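Local atomic coordinates of succinoglycan biosynthesis protein (PDB entry 3B55), a protein that binds calcium and is probably an enzyme of the erythromycin esterase family, with a substrate that is not established. Residues K232-L237 with Q257-I262; Q174-N179 with E263-M268; I385-A390 with I421-A426. The protein carries 1 engineered substitution. All coordinates share one frame; numbering follows the deposited sequence.

Contact 1 (K232-L237 with Q257-I262); sequences KTISAL and QNARII. Engineered in segment 232-237: Thr233 (natural residue Gln).
Ser235 and Ala259 meet where the two helices lie nearest. Their CA atoms are only 5.7 Å apart. The hydroxyl oxygen OG of Ser235 comes up against the methyl CB of Ala259 at 3.4 Å. Both residues are small, and the axes of the two segments come within 8.9 Å. OG sits anti to the carbonyl carbon of its own residue (chi1 -71°), which turns it across the gap. Its polar partner is the carboxylate of Glu263, one turn further along the second helix, to which it is hydrogen-bonded. Deeper in, Ile234 adds a lighter contact, its CG2 lying 4.4 Å from Ala259 CB. This side is buried. Ile234 also rests on Val199 and Ile203 of helix 197-206, and Ala259 on Ile184 of helix 178-192. The other side is looser. Arg260 is partly exposed and its CB points away from the first helix. Ser235 OG comes no nearer to Arg260 than 4.1 Å, at the backbone N. The two segments run nearly antiparallel, with 164° between their directions. Helices 221-240 and 250-268, consecutive in the chain, form an antiparallel helical hairpin, with Ser235 and Ala259 at its nearest point here.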
loop_
_atom_site.group_PDB
_atom_site.type_symbol
_atom_site.label_atom_id
_atom_site.label_comp_id
_atom_site.label_asym_id
_atom_site.label_seq_id
_atom_site.Cartn_x
_atom_site.Cartn_y
_atom_site.Cartn_z
ATOM N N LYS A 232 -8.686 10.453 -21.591
ATOM C CA LYS A 232 -10.110 10.646 -21.330
ATOM C C LYS A 232 -10.906 10.057 -22.479
ATOM O O LYS A 232 -11.921 9.394 -22.274
ATOM C CB LYS A 232 -10.448 12.132 -21.205
ATOM C CG LYS A 232 -10.131 12.733 -19.849
ATOM C CD LYS A 232 -10.547 14.195 -19.776
ATOM C CE LYS A 232 -10.309 14.775 -18.379
ATOM N NZ LYS A 232 -10.630 16.231 -18.304
ATOM N N THR A 233 -10.428 10.309 -23.691
ATOM C CA THR A 233 -11.075 9.813 -24.893
ATOM C C THR A 233 -11.078 8.287 -24.968
ATOM O O THR A 233 -12.072 7.693 -25.375
ATOM C CB THR A 233 -10.393 10.396 -26.152
ATOM O OG1 THR A 233 -10.802 11.760 -26.326
ATOM C CG2 THR A 233 -10.758 9.590 -27.384
ATOM N N ILE A 234 -9.974 7.652 -24.589
ATOM C CA ILE A 234 -9.909 6.196 -24.624
ATOM C C ILE A 234 -10.958 5.610 -23.688
ATOM O O ILE A 234 -11.700 4.705 -24.069
ATOM C CB ILE A 234 -8.518 5.679 -24.218
ATOM C CG1 ILE A 234 -7.501 6.049 -25.300
ATOM C CG2 ILE A 234 -8.563 4.175 -23.999
ATOM C CD1 ILE A 234 -6.101 5.538 -25.039
ATOM N N SER A 235 -11.020 6.133 -22.469
ATOM C CA SER A 235 -11.998 5.677 -21.486
ATOM C C SER A 235 -13.408 5.966 -21.975
ATOM O O SER A 235 -14.311 5.143 -21.826
ATOM C CB SER A 235 -11.776 6.376 -20.143
ATOM O OG SER A 235 -10.599 5.896 -19.531
ATOM N N ALA A 236 -13.598 7.150 -22.545
ATOM C CA ALA A 236 -14.905 7.526 -23.064
ATOM C C ALA A 236 -15.310 6.554 -24.173
ATOM O O ALA A 236 -16.472 6.173 -24.276
ATOM C CB ALA A 236 -14.873 8.956 -23.601
ATOM N N LEU A 237 -14.349 6.146 -24.996
ATOM C CA LEU A 237 -14.652 5.222 -26.080
ATOM C C LEU A 237 -15.145 3.876 -25.564
ATOM O O LEU A 237 -16.094 3.307 -26.098
ATOM C CB LEU A 237 -13.426 5.013 -26.972
ATOM C CG LEU A 237 -13.655 4.031 -28.127
ATOM C CD1 LEU A 237 -12.690 4.328 -29.250
ATOM C CD2 LEU A 237 -13.496 2.599 -27.641
ATOM N N GLN A 257 -10.795 -0.247 -15.901
ATOM C CA GLN A 257 -9.890 0.188 -14.847
ATOM C C GLN A 257 -8.493 0.432 -15.403
ATOM O O GLN A 257 -7.821 1.391 -15.008
ATOM C CB GLN A 257 -9.833 -0.850 -13.728
ATOM C CG GLN A 257 -8.940 -0.433 -12.575
ATOM C CD GLN A 257 -9.366 0.879 -11.934
ATOM O OE1 GLN A 257 -8.665 1.410 -11.072
ATOM N NE2 GLN A 257 -10.514 1.406 -12.348
ATOM N N ASN A 258 -8.060 -0.438 -16.313
ATOM C CA ASN A 258 -6.754 -0.294 -16.948
ATOM C C ASN A 258 -6.700 1.064 -17.645
ATOM O O ASN A 258 -5.670 1.737 -17.626
ATOM C CB ASN A 258 -6.536 -1.408 -17.974
ATOM C CG ASN A 258 -6.160 -2.734 -17.330
ATOM O OD1 ASN A 258 -4.980 -3.035 -17.151
ATOM N ND2 ASN A 258 -7.164 -3.523 -16.964
ATOM N N ALA A 259 -7.810 1.465 -18.263
ATOM C CA ALA A 259 -7.870 2.757 -18.951
ATOM C C ALA A 259 -7.862 3.859 -17.894
ATOM O O ALA A 259 -7.265 4.922 -18.079
ATOM C CB ALA A 259 -9.138 2.854 -19.795
ATOM N N ARG A 260 -8.534 3.592 -16.782
ATOM C CA ARG A 260 -8.603 4.542 -15.682
ATOM C C ARG A 260 -7.196 4.858 -15.165
ATOM O O ARG A 260 -6.920 5.968 -14.721
ATOM C CB ARG A 260 -9.437 3.962 -14.547
ATOM C CG ARG A 260 -9.779 4.976 -13.490
ATOM C CD ARG A 260 -10.875 5.902 -13.982
ATOM N NE ARG A 260 -11.041 7.056 -13.103
ATOM C CZ ARG A 260 -10.282 8.146 -13.152
ATOM N NH1 ARG A 260 -9.304 8.235 -14.043
ATOM N NH2 ARG A 260 -10.496 9.143 -12.308
ATOM N N ILE A 261 -6.308 3.872 -15.215
ATOM C CA ILE A 261 -4.940 4.065 -14.747
ATOM C C ILE A 261 -4.210 5.108 -15.598
ATOM O O ILE A 261 -3.446 5.915 -15.072
ATOM C CB ILE A 261 -4.153 2.737 -14.776
ATOM C CG1 ILE A 261 -4.759 1.754 -13.768
ATOM C CG2 ILE A 261 -2.686 2.991 -14.469
ATOM C CD1 ILE A 261 -4.635 2.185 -12.312
ATOM N N ILE A 262 -4.445 5.081 -16.908
ATOM C CA ILE A 262 -3.822 6.021 -17.831
ATOM C C ILE A 262 -4.268 7.448 -17.515
ATOM O O ILE A 262 -3.464 8.384 -17.582
ATOM C CB ILE A 262 -4.192 5.691 -19.295
ATOM C CG1 ILE A 262 -3.902 4.217 -19.584
ATOM C CG2 ILE A 262 -3.393 6.578 -20.242
ATOM C CD1 ILE A 262 -4.407 3.736 -20.927
#

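Contact 2 (Q174-N179 with E263-M268); sequences QSVNEN and EQFTTM
Phe265 reaches from helix 250-268 to the chain at 174-176, and its side chain runs along Val176, Ser175 and Gln174 in turn. CB comes first and meets Val176 CG2 at 3.4 Å. The next atom, CG, lies 3.6 Å from the same methyl. Val176 puts CG2 there because CG1 takes the position anti to the backbone N (chi1 178°), leaving CG2 anti to the carbonyl carbon. The methyl approaches the ring obliquely. Further out, CD2 lies 3.9 Å from Ser175 CA. Segment 174-176 belongs to the loop that joins strand 167-172, an outermost strand of the large mixed sheet, to helix 178-192. The contact thus packs a helix of the helical region against the loop at the end of that strand. One atom further along the same side of the ring, CE2 is 3.7 Å from Ser175 CA. It is also 3.7 Å from Gln174 O, which lies at the ring edge near its plane. The ring also touches Thr210 and Met213. Ser175 turns its CB away from Phe265, and its OG is hydrogen-bonded to Asp117. The Gln174 side chain lies about 7 Å from the bound calcium ion and about 6 Å from the side chain of its ligand Glu113.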
loop_
_atom_site.group_PDB
_atom_site.type_symbol
_atom_site.label_atom_id
_atom_site.label_comp_id
_atom_site.label_asym_id
_atom_site.label_seq_id
_atom_site.Cartn_x
_atom_site.Cartn_y
_atom_site.Cartn_z
ATOM N N GLN A 174 3.316 5.288 -10.707
ATOM C CA GLN A 174 4.524 6.032 -11.018
ATOM C C GLN A 174 4.860 5.834 -12.494
ATOM O O GLN A 174 5.790 6.443 -13.028
ATOM C CB GLN A 174 5.669 5.553 -10.125
ATOM C CG GLN A 174 5.247 5.376 -8.672
ATOM C CD GLN A 174 6.221 5.995 -7.687
ATOM O OE1 GLN A 174 6.419 7.211 -7.672
ATOM N NE2 GLN A 174 6.834 5.159 -6.856
ATOM N N SER A 175 4.080 4.978 -13.149
ATOM C CA SER A 175 4.268 4.682 -14.563
ATOM C C SER A 175 3.107 3.849 -15.111
ATOM O O SER A 175 2.310 3.288 -14.362
ATOM C CB SER A 175 5.577 3.918 -14.776
ATOM O OG SER A 175 5.496 2.619 -14.216
ATOM N N VAL A 176 3.020 3.787 -16.433
ATOM C CA VAL A 176 1.988 3.023 -17.123
ATOM C C VAL A 176 2.695 2.316 -18.266
ATOM O O VAL A 176 2.734 2.820 -19.396
ATOM C CB VAL A 176 0.909 3.937 -17.717
ATOM C CG1 VAL A 176 -0.111 3.100 -18.472
ATOM C CG2 VAL A 176 0.242 4.743 -16.611
ATOM N N ASN A 177 3.260 1.153 -17.974
ATOM C CA ASN A 177 3.986 0.410 -18.992
ATOM C C ASN A 177 3.081 -0.124 -20.093
ATOM O O ASN A 177 1.860 -0.020 -20.025
ATOM C CB ASN A 177 4.789 -0.719 -18.343
ATOM C CG ASN A 177 5.728 -0.205 -17.253
ATOM O OD1 ASN A 177 6.250 0.911 -17.347
ATOM N ND2 ASN A 177 5.954 -1.016 -16.223
ATOM N N GLU A 178 3.701 -0.707 -21.106
ATOM C CA GLU A 178 2.995 -1.233 -22.261
ATOM C C GLU A 178 2.004 -2.375 -21.997
ATOM O O GLU A 178 1.019 -2.512 -22.728
ATOM C CB GLU A 178 4.030 -1.644 -23.314
ATOM C CG GLU A 178 3.506 -1.724 -24.731
ATOM C CD GLU A 178 4.630 -1.747 -25.756
ATOM O OE1 GLU A 178 4.340 -1.908 -26.963
ATOM O OE2 GLU A 178 5.805 -1.598 -25.349
ATOM N N ASN A 179 2.230 -3.188 -20.968
ATOM C CA ASN A 179 1.299 -4.284 -20.703
ATOM C C ASN A 179 -0.117 -3.792 -20.431
ATOM O O ASN A 179 -1.088 -4.463 -20.774
ATOM C CB ASN A 179 1.787 -5.168 -19.542
ATOM C CG ASN A 179 2.207 -4.367 -18.316
ATOM O OD1 ASN A 179 2.200 -3.131 -18.321
ATOM N ND2 ASN A 179 2.567 -5.075 -17.251
ATOM N N GLU A 263 -5.548 7.623 -17.185
ATOM C CA GLU A 263 -6.055 8.947 -16.832
ATOM C C GLU A 263 -5.447 9.399 -15.506
ATOM O O GLU A 263 -5.113 10.576 -15.333
ATOM C CB GLU A 263 -7.570 8.933 -16.678
ATOM C CG GLU A 263 -8.362 8.776 -17.967
ATOM C CD GLU A 263 -9.855 8.876 -17.719
ATOM O OE1 GLU A 263 -10.363 10.009 -17.556
ATOM O OE2 GLU A 263 -10.514 7.817 -17.666
ATOM N N GLN A 264 -5.318 8.462 -14.568
ATOM C CA GLN A 264 -4.753 8.780 -13.264
ATOM C C GLN A 264 -3.321 9.268 -13.424
ATOM O O GLN A 264 -2.913 10.255 -12.803
ATOM C CB GLN A 264 -4.774 7.555 -12.349
ATOM C CG GLN A 264 -6.164 7.153 -11.852
ATOM C CD GLN A 264 -6.129 5.869 -11.053
ATOM O OE1 GLN A 264 -5.078 5.245 -10.914
ATOM N NE2 GLN A 264 -7.278 5.455 -10.543
ATOM N N PHE A 265 -2.566 8.577 -14.270
ATOM C CA PHE A 265 -1.185 8.947 -14.499
ATOM C C PHE A 265 -1.061 10.296 -15.207
ATOM O O PHE A 265 -0.327 11.168 -14.752
ATOM C CB PHE A 265 -0.471 7.847 -15.300
ATOM C CG PHE A 265 0.946 8.188 -15.668
ATOM C CD1 PHE A 265 1.234 8.884 -16.842
ATOM C CD2 PHE A 265 1.995 7.863 -14.811
ATOM C CE1 PHE A 265 2.546 9.249 -17.154
ATOM C CE2 PHE A 265 3.310 8.228 -15.115
ATOM C CZ PHE A 265 3.582 8.923 -16.290
ATOM N N THR A 266 -1.781 10.479 -16.308
ATOM C CA THR A 266 -1.697 11.728 -17.059
ATOM C C THR A 266 -2.204 12.950 -16.299
ATOM O O THR A 266 -1.583 14.015 -16.341
ATOM C CB THR A 266 -2.464 11.631 -18.404
ATOM O OG1 THR A 266 -3.841 11.334 -18.154
ATOM C CG2 THR A 266 -1.870 10.539 -19.282
ATOM N N THR A 267 -3.329 12.801 -15.609
ATOM C CA THR A 267 -3.908 13.908 -14.852
ATOM C C THR A 267 -3.012 14.343 -13.692
ATOM O O THR A 267 -2.789 15.538 -13.485
ATOM C CB THR A 267 -5.303 13.530 -14.306
ATOM O OG1 THR A 267 -6.236 13.440 -15.396
ATOM C CG2 THR A 267 -5.788 14.572 -13.319
HETATM N N MSE A 268 -2.500 13.375 -12.940
HETATM C CA MSE A 268 -1.626 13.678 -11.816
HETATM C C MSE A 268 -0.387 14.465 -12.240
HETATM O O MSE A 268 0.047 15.377 -11.541
HETATM C CB MSE A 268 -1.168 12.389 -11.126
HETATM C CG MSE A 268 0.109 12.569 -10.303
HETATM SE SE MSE A 268 0.752 10.986 -9.382
HETATM C CE MSE A 268 1.548 10.035 -10.875
#

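Contact 3 (I385-A390 with I421-A426); sequences IDLRKA and ISLGKA
A short 3-10 turn, 387-389, follows the end of strand 382-386 and packs against the start of helix 423-426. Leu387 and Leu423 make the contact. The methyl CD1 of Leu387 reaches the helix and lies 3.9 Å from Leu423 CG. It also rests against the backbone, 3.6 Å from Leu423 O. The two leucine side chains cross at about a right angle. CG of Leu387 stands anti to its carbonyl carbon (chi1 -56°), and the extended second torsion carries CD1 on toward the helix. Gly424 has no side chain, and its CA lies 4.5 Å from CD1. The CA atoms of Leu387 and Gly424 are 5.8 Å apart. Leu398 of helix 392-398 touches both leucines, and Phe375 also packs on Leu423.

The turn that presents Leu387 is an Asx turn. Asp386 OD1 accepts a bond from Arg388 N at 2.9 Å, on the anti side of the carboxylate. The same oxygen takes Arg388 NE on its syn side, 3.0 Å away and almost straight (179°). Arg388 NH2 completes a salt bridge to Asp386 OD2 at 2.9 Å, from above the carboxylate plane. The guanidinium thus grips the carboxylate side-on with two nitrogens. With the backbone bond added, three bonds hold the carboxylate and limit its rotation. NH2 has a second partner in Met71 O. Across the contact, Ser422 O accepts from both Lys425 N and Ala426 N in the first turn of the helix.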
loop_
_atom_site.group_PDB
_atom_site.type_symbol
_atom_site.label_atom_id
_atom_site.label_comp_id
_atom_site.label_asym_id
_atom_site.label_seq_id
_atom_site.Cartn_x
_atom_site.Cartn_y
_atom_site.Cartn_z
ATOM N N ILE A 385 -2.077 -4.651 19.649
ATOM C CA ILE A 385 -3.100 -4.203 20.576
ATOM C C ILE A 385 -4.187 -3.423 19.868
ATOM O O ILE A 385 -3.934 -2.774 18.850
ATOM C CB ILE A 385 -2.464 -3.313 21.664
ATOM C CG1 ILE A 385 -3.541 -2.744 22.584
ATOM C CG2 ILE A 385 -1.655 -2.202 21.011
ATOM C CD1 ILE A 385 -2.995 -2.298 23.930
ATOM N N ASP A 386 -5.399 -3.492 20.411
ATOM C CA ASP A 386 -6.527 -2.773 19.835
ATOM C C ASP A 386 -6.578 -1.389 20.479
ATOM O O ASP A 386 -6.968 -1.249 21.643
ATOM C CB ASP A 386 -7.837 -3.510 20.121
ATOM C CG ASP A 386 -8.986 -3.002 19.267
ATOM O OD1 ASP A 386 -9.008 -1.792 18.963
ATOM O OD2 ASP A 386 -9.872 -3.811 18.914
ATOM N N LEU A 387 -6.172 -0.372 19.726
ATOM C CA LEU A 387 -6.168 1.002 20.221
ATOM C C LEU A 387 -7.588 1.511 20.484
ATOM O O LEU A 387 -7.794 2.419 21.286
ATOM C CB LEU A 387 -5.469 1.921 19.210
ATOM C CG LEU A 387 -4.032 1.543 18.818
ATOM C CD1 LEU A 387 -3.512 2.511 17.772
ATOM C CD2 LEU A 387 -3.137 1.549 20.043
ATOM N N ARG A 388 -8.564 0.921 19.806
ATOM C CA ARG A 388 -9.950 1.335 19.978
ATOM C C ARG A 388 -10.504 0.931 21.341
ATOM O O ARG A 388 -11.531 1.444 21.771
ATOM C CB ARG A 388 -10.817 0.721 18.883
ATOM C CG ARG A 388 -10.454 1.163 17.482
ATOM C CD ARG A 388 -11.135 0.270 16.460
ATOM N NE ARG A 388 -10.778 -1.127 16.680
ATOM C CZ ARG A 388 -11.196 -2.142 15.928
ATOM N NH1 ARG A 388 -11.992 -1.919 14.889
ATOM N NH2 ARG A 388 -10.823 -3.384 16.223
ATOM N N LYS A 389 -9.817 0.017 22.018
ATOM C CA LYS A 389 -10.263 -0.461 23.324
ATOM C C LYS A 389 -9.576 0.209 24.516
ATOM O O LYS A 389 -9.835 -0.151 25.657
ATOM C CB LYS A 389 -10.061 -1.976 23.416
ATOM C CG LYS A 389 -10.903 -2.794 22.447
ATOM C CD LYS A 389 -12.384 -2.789 22.818
ATOM C CE LYS A 389 -13.132 -3.895 22.078
ATOM N NZ LYS A 389 -14.541 -4.036 22.535
ATOM N N ALA A 390 -8.709 1.182 24.260
ATOM C CA ALA A 390 -7.996 1.873 25.339
ATOM C C ALA A 390 -8.920 2.618 26.313
ATOM O O ALA A 390 -9.946 3.160 25.911
ATOM C CB ALA A 390 -6.984 2.833 24.750
ATOM N N ILE A 421 1.628 12.887 15.425
ATOM C CA ILE A 421 0.470 12.111 15.014
ATOM C C ILE A 421 -0.318 11.691 16.237
ATOM O O ILE A 421 0.234 11.613 17.331
ATOM C CB ILE A 421 0.917 10.824 14.245
ATOM C CG1 ILE A 421 -0.291 10.131 13.607
ATOM C CG2 ILE A 421 1.587 9.830 15.213
ATOM C CD1 ILE A 421 0.077 8.865 12.867
ATOM N N SER A 422 -1.607 11.431 16.039
ATOM C CA SER A 422 -2.494 10.961 17.101
ATOM C C SER A 422 -2.664 9.481 16.771
ATOM O O SER A 422 -3.430 9.110 15.874
ATOM C CB SER A 422 -3.837 11.672 17.029
ATOM O OG SER A 422 -3.643 13.062 17.162
ATOM N N LEU A 423 -1.927 8.636 17.479
ATOM C CA LEU A 423 -1.967 7.206 17.220
ATOM C C LEU A 423 -3.360 6.608 17.241
ATOM O O LEU A 423 -3.700 5.806 16.371
ATOM C CB LEU A 423 -1.066 6.469 18.210
ATOM C CG LEU A 423 -0.562 5.112 17.711
ATOM C CD1 LEU A 423 0.250 5.307 16.429
ATOM C CD2 LEU A 423 0.286 4.468 18.789
ATOM N N GLY A 424 -4.156 6.984 18.238
ATOM C CA GLY A 424 -5.508 6.465 18.343
ATOM C C GLY A 424 -6.399 6.857 17.177
ATOM O O GLY A 424 -7.355 6.155 16.865
ATOM N N LYS A 425 -6.100 7.978 16.527
ATOM C CA LYS A 425 -6.914 8.412 15.396
ATOM C C LYS A 425 -6.411 7.828 14.078
ATOM O O LYS A 425 -7.196 7.546 13.179
ATOM C CB LYS A 425 -6.939 9.937 15.316
ATOM C CG LYS A 425 -7.515 10.592 16.568
ATOM C CD LYS A 425 -7.702 12.099 16.404
ATOM C CE LYS A 425 -8.141 12.722 17.724
ATOM N NZ LYS A 425 -8.676 14.109 17.578
ATOM N N ALA A 426 -5.102 7.639 13.975
ATOM C CA ALA A 426 -4.507 7.099 12.763
ATOM C C ALA A 426 -4.742 5.599 12.577
ATOM O O ALA A 426 -4.987 5.144 11.456
ATOM C CB ALA A 426 -3.018 7.385 12.755
#

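Overall arrangement
From the N terminus, the chain first reaches 174-179, just after strand 167-172 of the large sheet. It then runs through mainly helical structure to 263-268, where contact 2 closes a loop. Contact 1 lies wholly within that loop and closes a shorter one. Both contacts use helix 250-268 and they touch each other, with centres 10 Å apart. Contact 1 pairs two helices; contact 2 ties the second of them to the loop after strand 167-172. Contact 3 follows in series. It closes a separate loop between the turn after strand 382-386 and helix 423-426. It lies on the opposite side of the chain's centre, 39 Å from contact 1 and 35 Å from contact 2 between centres.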